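Local structure of adenylyltransferase thiF (Escherichia coli, 1ZUD) at residues L55-D60 with I98-L103; L73-D78 with Q88-Q93. The protein catalyses the ATP-dependent adenylation of the C-terminal glycine of the sulfur carrier protein ThiS, a step in thiamine biosynthesis. All blocks are in the same frame, centred on the assembly; numbering follows the deposited sequence.

Interaction 1 (L55-D60 with I98-L103); sequences LVLADD and IQLTAL
Strands 55-58 and 99-103 run parallel, their axes 4.8 Å apart at the closest point and inclined by 20°, with V56 opposite T101 and A58 opposite L103. Five backbone hydrogen bonds join them, and the odd-numbered residues L55 and L57 each turn both their N-H and their C=O to the partner. The L57 N to T101 O bond, 2.8 Å, lies almost exactly on the C=O axis, whereas L103 N meets L57 O from 26° above the carbonyl plane. The last bond, D59 N to L103 O at 3.1 Å, is less straight. On one face of the sheet L55 and L100 lie side by side and point the same way, each with CG beside its backbone N, so that L100 CD2 rests 3.7 Å from L55 CD1. This is the edge of a Rossmann-type sheet: 99-103 is one of the two edge strands within the chain, 55-58 pairs on its other side with strand 30-34, and the face of L55, L57, L100 and A102 is covered by helix 40-50 on the 55-58 side and by helix 83-94 on the 99-103 side. The other face is carried by V56, T101, A58 and L103. V56 sets CG1 anti to its backbone N (chi1 -175°), and L103 crosses it obliquely, bringing CD1 to 3.5 Å from V56 CG1. T101 OG1, beside its own backbone N, accepts a bond from Q99 NE2. D59, an ATP-binding residue, leads its carboxylate away from 98-103; OD1 accepts from L36 N and OD2 from D61 N, which together fix the group beside K83, another ATP-binding residue.

Interaction 2 (L73-D78 with Q88-Q93); sequences LFTTED and QQRLTQ
R90 leaves helix 83-94 with its chain bent at chi2 (-41°) and lays its guanidinium against the 73-78 segment, where two groups meet it from different directions. T75 OG1 stands at the edge of the group and accepts a nearly straight hydrogen bond from R90 NH2 at 3.2 Å. The D78 carboxylate instead lies over a face, tip to tip with the arginine and its plane turned 59° from the guanidinium; OD2 is 3.2 Å from R90 NH2, a salt bridge of charges alone with no N-H aimed at the oxygen. The same OD2 accepts T75 N at 2.9 Å, so one oxygen ties the loop backbone to the arginine charge, while D78 OD1 has a second cationic partner in R81. T75 OG1 sits in the crowded position between its backbone N and carbonyl carbon and donates to E77 OE1; a valine here has no hydroxyl for either R90 or E77, and the rotation of the guanidinium would probably be less well fixed. Nearer the helix, L73 slides past R90 in the opposite direction, its CD1 4.0 Å from R90 CB, and crosses L91 at about a right angle. L73 and L91 both continue onto helix 40-50, and L91 also reaches L100 of strand 99-103, while T75 packs on Q93 of the second subunit, so the contact runs from the helix 40-50 and strand 99-103 side out to the dimer interface.

Overall arrangement
Interactions 1 and 2 lie with their centres 13 Å apart on the same side of the chain's centre and belong to one strand-helix-strand unit. Strand 54-58 comes first, followed by a long loop carrying 73-78, then helix 83-94, and strand 99-103 returns beside strand 54-58. Interaction 1 thus closes the parallel crossover, and interaction 2 ties the connecting loop to the helix within it. The two meet directly: Q88 NE2 probably donates to L100 O over 2.7 Å, and L100 packs on L91 and T92. The unit thereby connects an ATP-binding end of the sheet, at D59, with a loop that reaches the second subunit of the homodimer.

Interaction 1 (L55-D60 with I98-L103)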
ATOM      1  N   LEU C  55      12.232 -17.835   6.237  1.00 22.15           N
ATOM      2  CA  LEU C  55      11.606 -16.733   6.952  1.00 22.76           C
ATOM      3  C   LEU C  55      11.669 -17.048   8.426  1.00 24.92           C
ATOM      4  O   LEU C  55      11.238 -18.130   8.868  1.00 25.24           O
ATOM      5  CB  LEU C  55      10.116 -16.555   6.606  1.00 25.63           C
ATOM      6  CG  LEU C  55       9.724 -16.144   5.220  1.00 31.47           C
ATOM      7  CD1 LEU C  55       8.177 -16.103   5.153  1.00 31.69           C
ATOM      8  CD2 LEU C  55      10.337 -14.757   4.919  1.00 34.45           C
ATOM      9  N   VAL C  56      12.187 -16.105   9.195  1.00 18.79           N
ATOM     10  CA  VAL C  56      12.231 -16.273  10.633  1.00 17.88           C
ATOM     11  C   VAL C  56      11.162 -15.315  11.172  1.00 21.04           C
ATOM     12  O   VAL C  56      11.166 -14.126  10.858  1.00 23.36           O
ATOM     13  CB  VAL C  56      13.695 -15.996  11.158  1.00 19.56           C
ATOM     14  CG1 VAL C  56      13.796 -16.283  12.669  1.00 15.65           C
ATOM     15  CG2 VAL C  56      14.684 -16.988  10.463  1.00 20.95           C
ATOM     16  N   LEU C  57      10.238 -15.846  11.982  1.00 18.73           N
ATOM     17  CA  LEU C  57       9.070 -15.099  12.437  1.00 22.17           C
ATOM     18  C   LEU C  57       9.156 -15.002  13.934  1.00 24.77           C
ATOM     19  O   LEU C  57       9.005 -15.989  14.623  1.00 26.70           O
ATOM     20  CB  LEU C  57       7.802 -15.869  11.979  0.50 18.77           C
ATOM     21  CG  LEU C  57       7.821 -16.388  10.497  0.50 23.09           C
ATOM     22  CD1 LEU C  57       7.032 -17.702  10.321  0.50 20.05           C
ATOM     23  CD2 LEU C  57       7.226 -15.318   9.577  0.50 18.42           C
ATOM     24  N   ALA C  58       9.362 -13.797  14.433  1.00 21.46           N
ATOM     25  CA  ALA C  58       9.526 -13.599  15.875  1.00 22.61           C
ATOM     26  C   ALA C  58       8.390 -12.736  16.435  1.00 26.42           C
ATOM     27  O   ALA C  58       8.093 -11.651  15.898  1.00 25.02           O
ATOM     28  CB  ALA C  58      10.924 -12.909  16.128  1.00 21.72           C
ATOM     29  N   ASP C  59       7.745 -13.203  17.502  1.00 20.01           N
ATOM     30  CA  ASP C  59       6.703 -12.397  18.153  1.00 23.23           C
ATOM     31  C   ASP C  59       6.471 -13.028  19.529  1.00 21.97           C
ATOM     32  O   ASP C  59       6.576 -14.239  19.672  1.00 24.04           O
ATOM     33  CB  ASP C  59       5.393 -12.395  17.331  1.00 26.98           C
ATOM     34  CG  ASP C  59       4.359 -11.305  17.806  1.00 40.94           C
ATOM     35  OD1 ASP C  59       4.288 -10.168  17.238  1.00 37.13           O
ATOM     36  OD2 ASP C  59       3.601 -11.591  18.765  1.00 48.39           O
ATOM     37  N   ASP C  60       6.178 -12.212  20.533  1.00 21.39           N
ATOM     38  CA  ASP C  60       5.943 -12.765  21.847  1.00 29.50           C
ATOM     39  C   ASP C  60       4.465 -12.786  22.261  1.00 25.39           C
ATOM     40  O   ASP C  60       4.198 -13.099  23.403  1.00 28.90           O
ATOM     41  CB  ASP C  60       6.744 -11.998  22.897  1.00 29.59           C
ATOM     42  CG  ASP C  60       6.236 -10.568  23.086  1.00 39.78           C
ATOM     43  OD1 ASP C  60       5.446 -10.060  22.241  1.00 38.78           O
ATOM     44  OD2 ASP C  60       6.638  -9.943  24.090  1.00 50.86           O
ATOM     45  N   ILE C  98       9.218 -23.848   1.664  1.00 29.11           N
ATOM     46  CA  ILE C  98      10.302 -22.989   2.142  1.00 26.71           C
ATOM     47  C   ILE C  98      10.516 -23.274   3.630  1.00 27.15           C
ATOM     48  O   ILE C  98       9.682 -23.952   4.246  1.00 29.50           O
ATOM     49  CB  ILE C  98       9.992 -21.489   1.877  0.50 25.39           C
ATOM     50  CG1 ILE C  98       8.593 -21.125   2.401  0.50 28.31           C
ATOM     51  CG2 ILE C  98      10.158 -21.202   0.371  0.50 24.52           C
ATOM     52  CD1 ILE C  98       8.288 -19.638   2.301  0.50 24.97           C
ATOM     53  N   GLN C  99      11.635 -22.794   4.187  1.00 22.81           N
ATOM     54  CA  GLN C  99      11.960 -22.971   5.601  1.00 26.83           C
ATOM     55  C   GLN C  99      11.266 -21.924   6.492  1.00 26.22           C
ATOM     56  O   GLN C  99      11.532 -20.708   6.377  1.00 30.07           O
ATOM     57  CB  GLN C  99      13.487 -22.902   5.777  1.00 26.97           C
ATOM     58  CG  GLN C  99      13.980 -22.952   7.217  1.00 35.31           C
ATOM     59  CD  GLN C  99      13.462 -24.155   8.000  1.00 45.62           C
ATOM     60  OE1 GLN C  99      13.502 -25.293   7.519  1.00 47.97           O
ATOM     61  NE2 GLN C  99      12.985 -23.909   9.223  1.00 48.51           N
ATOM     62  N   LEU C 100      10.376 -22.358   7.377  1.00 25.94           N
ATOM     63  CA  LEU C 100       9.689 -21.377   8.238  1.00 24.98           C
ATOM     64  C   LEU C 100      10.054 -21.563   9.695  1.00 24.38           C
ATOM     65  O   LEU C 100       9.678 -22.537  10.294  1.00 25.13           O
ATOM     66  CB  LEU C 100       8.162 -21.453   8.035  1.00 28.45           C
ATOM     67  CG  LEU C 100       7.648 -21.087   6.620  1.00 33.40           C
ATOM     68  CD1 LEU C 100       6.143 -21.435   6.491  1.00 30.56           C
ATOM     69  CD2 LEU C 100       7.872 -19.578   6.327  1.00 27.93           C
ATOM     70  N   THR C 101      10.782 -20.606  10.270  1.00 20.93           N
ATOM     71  CA  THR C 101      11.228 -20.715  11.649  1.00 26.76           C
ATOM     72  C   THR C 101      10.484 -19.799  12.621  1.00 27.53           C
ATOM     73  O   THR C 101      10.414 -18.588  12.416  1.00 23.98           O
ATOM     74  CB  THR C 101      12.746 -20.412  11.690  1.00 30.62           C
ATOM     75  OG1 THR C 101      13.401 -21.362  10.859  1.00 38.55           O
ATOM     76  CG2 THR C 101      13.316 -20.467  13.117  1.00 26.43           C
ATOM     77  N   ALA C 102       9.946 -20.395  13.679  1.00 24.28           N
ATOM     78  CA  ALA C 102       9.170 -19.675  14.701  1.00 28.10           C
ATOM     79  C   ALA C 102       9.962 -19.348  15.919  1.00 25.84           C
ATOM     80  O   ALA C 102      10.532 -20.248  16.515  1.00 28.48           O
ATOM     81  CB  ALA C 102       7.938 -20.547  15.165  1.00 27.24           C
ATOM     82  N   LEU C 103       9.995 -18.081  16.313  1.00 27.67           N
ATOM     83  CA  LEU C 103      10.678 -17.674  17.569  1.00 28.33           C
ATOM     84  C   LEU C 103       9.623 -16.963  18.424  1.00 28.29           C
ATOM     85  O   LEU C 103       9.280 -15.778  18.168  1.00 26.32           O
ATOM     86  CB  LEU C 103      11.823 -16.669  17.313  1.00 24.64           C
ATOM     87  CG  LEU C 103      12.891 -17.139  16.313  1.00 33.67           C
ATOM     88  CD1 LEU C 103      14.014 -16.079  16.181  1.00 29.80           C
ATOM     89  CD2 LEU C 103      13.510 -18.428  16.819  1.00 36.39           C
TER

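Interaction 2 (L73-D78 with Q88-Q93)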
ATOM      1  N   LEU C  73      -3.482 -12.994   8.807  1.00 30.76           N
ATOM      2  CA  LEU C  73      -2.969 -14.341   8.736  1.00 30.06           C
ATOM      3  C   LEU C  73      -3.707 -15.245   9.733  1.00 26.52           C
ATOM      4  O   LEU C  73      -3.724 -16.449   9.552  1.00 29.45           O
ATOM      5  CB  LEU C  73      -1.481 -14.319   9.084  1.00 28.29           C
ATOM      6  CG  LEU C  73      -0.603 -15.556   9.000  1.00 34.50           C
ATOM      7  CD1 LEU C  73      -0.749 -16.059   7.529  1.00 24.20           C
ATOM      8  CD2 LEU C  73       0.932 -15.208   9.338  1.00 23.26           C
ATOM      9  N   PHE C  74      -4.326 -14.655  10.758  1.00 24.30           N
ATOM     10  CA  PHE C  74      -4.983 -15.396  11.839  1.00 26.23           C
ATOM     11  C   PHE C  74      -6.507 -15.586  11.704  1.00 27.80           C
ATOM     12  O   PHE C  74      -7.131 -14.926  10.917  1.00 24.21           O
ATOM     13  CB  PHE C  74      -4.678 -14.683  13.160  1.00 25.72           C
ATOM     14  CG  PHE C  74      -3.221 -14.337  13.323  1.00 23.95           C
ATOM     15  CD1 PHE C  74      -2.833 -13.084  13.729  1.00 25.98           C
ATOM     16  CD2 PHE C  74      -2.237 -15.311  13.086  1.00 27.54           C
ATOM     17  CE1 PHE C  74      -1.463 -12.789  13.902  1.00 25.42           C
ATOM     18  CE2 PHE C  74      -0.888 -15.036  13.258  1.00 28.70           C
ATOM     19  CZ  PHE C  74      -0.507 -13.763  13.669  1.00 20.65           C
ATOM     20  N   THR C  75      -7.094 -16.509  12.457  1.00 24.02           N
ATOM     21  CA  THR C  75      -8.537 -16.676  12.376  1.00 26.61           C
ATOM     22  C   THR C  75      -9.108 -16.834  13.778  1.00 28.76           C
ATOM     23  O   THR C  75      -8.382 -16.881  14.786  1.00 28.06           O
ATOM     24  CB  THR C  75      -8.942 -17.916  11.543  1.00 27.84           C
ATOM     25  OG1 THR C  75      -8.584 -19.095  12.249  1.00 30.97           O
ATOM     26  CG2 THR C  75      -8.261 -17.919  10.189  1.00 30.90           C
ATOM     27  N   THR C  76     -10.427 -16.902  13.855  1.00 28.86           N
ATOM     28  CA  THR C  76     -11.068 -17.039  15.142  1.00 25.98           C
ATOM     29  C   THR C  76     -10.613 -18.331  15.819  1.00 29.11           C
ATOM     30  O   THR C  76     -10.532 -18.388  17.040  1.00 27.12           O
ATOM     31  CB  THR C  76     -12.639 -16.996  14.976  1.00 33.86           C
ATOM     32  OG1 THR C  76     -13.033 -15.671  14.618  1.00 34.85           O
ATOM     33  CG2 THR C  76     -13.350 -17.304  16.262  1.00 41.22           C
ATOM     34  N   GLU C  77     -10.288 -19.353  15.035  1.00 29.05           N
ATOM     35  CA  GLU C  77      -9.840 -20.627  15.606  1.00 35.73           C
ATOM     36  C   GLU C  77      -8.451 -20.519  16.239  1.00 37.08           C
ATOM     37  O   GLU C  77      -8.036 -21.396  16.990  1.00 33.98           O
ATOM     38  CB  GLU C  77      -9.806 -21.736  14.535  0.50 37.43           C
ATOM     39  CG  GLU C  77     -11.172 -22.103  13.948  0.50 48.46           C
ATOM     40  CD  GLU C  77     -11.463 -21.401  12.614  0.50 54.07           C
ATOM     41  OE1 GLU C  77     -11.224 -20.169  12.511  0.50 54.63           O
ATOM     42  OE2 GLU C  77     -11.935 -22.089  11.674  0.50 52.73           O
ATOM     43  N   ASP C  78      -7.720 -19.454  15.943  1.00 25.17           N
ATOM     44  CA  ASP C  78      -6.397 -19.352  16.524  1.00 26.12           C
ATOM     45  C   ASP C  78      -6.364 -18.558  17.803  1.00 25.22           C
ATOM     46  O   ASP C  78      -5.295 -18.397  18.369  1.00 26.69           O
ATOM     47  CB  ASP C  78      -5.435 -18.677  15.548  1.00 29.69           C
ATOM     48  CG  ASP C  78      -5.319 -19.444  14.244  1.00 36.45           C
ATOM     49  OD1 ASP C  78      -5.139 -20.676  14.296  1.00 36.07           O
ATOM     50  OD2 ASP C  78      -5.413 -18.813  13.167  1.00 34.13           O
ATOM     51  N   GLN C  88       3.697 -19.749  11.587  1.00 22.62           N
ATOM     52  CA  GLN C  88       4.498 -20.806  10.939  1.00 23.64           C
ATOM     53  C   GLN C  88       3.538 -21.854  10.362  1.00 28.14           C
ATOM     54  O   GLN C  88       3.695 -22.259   9.206  1.00 24.53           O
ATOM     55  CB  GLN C  88       5.443 -21.452  11.990  0.50 22.50           C
ATOM     56  CG  GLN C  88       6.292 -22.693  11.571  0.50 23.48           C
ATOM     57  CD  GLN C  88       7.097 -23.253  12.751  0.50 26.96           C
ATOM     58  OE1 GLN C  88       6.544 -23.552  13.820  0.50 27.84           O
ATOM     59  NE2 GLN C  88       8.412 -23.377  12.573  0.50 27.71           N
ATOM     60  N   GLN C  89       2.496 -22.227  11.108  1.00 23.84           N
ATOM     61  CA  GLN C  89       1.576 -23.252  10.589  1.00 29.78           C
ATOM     62  C   GLN C  89       0.738 -22.774   9.405  1.00 27.48           C
ATOM     63  O   GLN C  89       0.555 -23.473   8.418  1.00 27.01           O
ATOM     64  CB  GLN C  89       0.658 -23.728  11.734  1.00 33.03           C
ATOM     65  CG  GLN C  89       1.464 -24.430  12.795  1.00 44.55           C
ATOM     66  CD  GLN C  89       0.641 -24.913  13.975  1.00 47.99           C
ATOM     67  OE1 GLN C  89      -0.541 -24.584  14.106  1.00 52.45           O
ATOM     68  NE2 GLN C  89       1.275 -25.681  14.855  1.00 47.87           N
ATOM     69  N   ARG C  90       0.209 -21.560   9.508  1.00 23.78           N
ATOM     70  CA  ARG C  90      -0.583 -21.045   8.408  1.00 28.30           C
ATOM     71  C   ARG C  90       0.257 -20.809   7.140  1.00 29.73           C
ATOM     72  O   ARG C  90      -0.186 -21.089   6.020  1.00 29.30           O
ATOM     73  CB  ARG C  90      -1.273 -19.764   8.837  1.00 29.48           C
ATOM     74  CG  ARG C  90      -2.425 -20.044   9.808  1.00 48.30           C
ATOM     75  CD  ARG C  90      -3.208 -21.287   9.326  1.00 60.82           C
ATOM     76  NE  ARG C  90      -4.411 -21.596  10.099  1.00 67.81           N
ATOM     77  CZ  ARG C  90      -5.360 -20.710  10.381  1.00 69.00           C
ATOM     78  NH1 ARG C  90      -5.242 -19.456   9.956  1.00 68.44           N
ATOM     79  NH2 ARG C  90      -6.422 -21.080  11.089  1.00 68.65           N
ATOM     80  N   LEU C  91       1.468 -20.297   7.318  1.00 24.97           N
ATOM     81  CA  LEU C  91       2.323 -20.016   6.173  1.00 28.31           C
ATOM     82  C   LEU C  91       2.797 -21.319   5.508  1.00 26.32           C
ATOM     83  O   LEU C  91       2.968 -21.362   4.287  1.00 28.71           O
ATOM     84  CB  LEU C  91       3.520 -19.146   6.612  1.00 22.96           C
ATOM     85  CG  LEU C  91       3.188 -17.681   7.016  1.00 23.38           C
ATOM     86  CD1 LEU C  91       4.412 -17.070   7.657  1.00 30.44           C
ATOM     87  CD2 LEU C  91       2.752 -16.846   5.804  1.00 20.25           C
ATOM     88  N   THR C  92       3.026 -22.385   6.265  1.00 25.51           N
ATOM     89  CA  THR C  92       3.428 -23.580   5.550  1.00 30.86           C
ATOM     90  C   THR C  92       2.267 -24.107   4.717  1.00 30.60           C
ATOM     91  O   THR C  92       2.513 -24.796   3.729  1.00 28.56           O
ATOM     92  CB  THR C  92       4.042 -24.741   6.437  1.00 38.28           C
ATOM     93  OG1 THR C  92       3.138 -25.849   6.525  1.00 45.06           O
ATOM     94  CG2 THR C  92       4.448 -24.262   7.768  1.00 25.18           C
ATOM     95  N   GLN C  93       1.029 -23.762   5.080  1.00 29.13           N
ATOM     96  CA  GLN C  93      -0.137 -24.194   4.287  1.00 33.66           C
ATOM     97  C   GLN C  93      -0.098 -23.470   2.940  1.00 33.28           C
ATOM     98  O   GLN C  93      -0.465 -24.023   1.883  1.00 32.88           O
ATOM     99  CB  GLN C  93      -1.442 -23.823   5.011  0.50 31.07           C
ATOM    100  CG  GLN C  93      -1.847 -24.795   6.115  0.50 33.85           C
ATOM    101  CD  GLN C  93      -2.925 -24.240   7.015  0.50 33.34           C
ATOM    102  OE1 GLN C  93      -3.866 -23.591   6.559  0.50 40.34           O
ATOM    103  NE2 GLN C  93      -2.798 -24.501   8.312  0.50 43.91           N
TER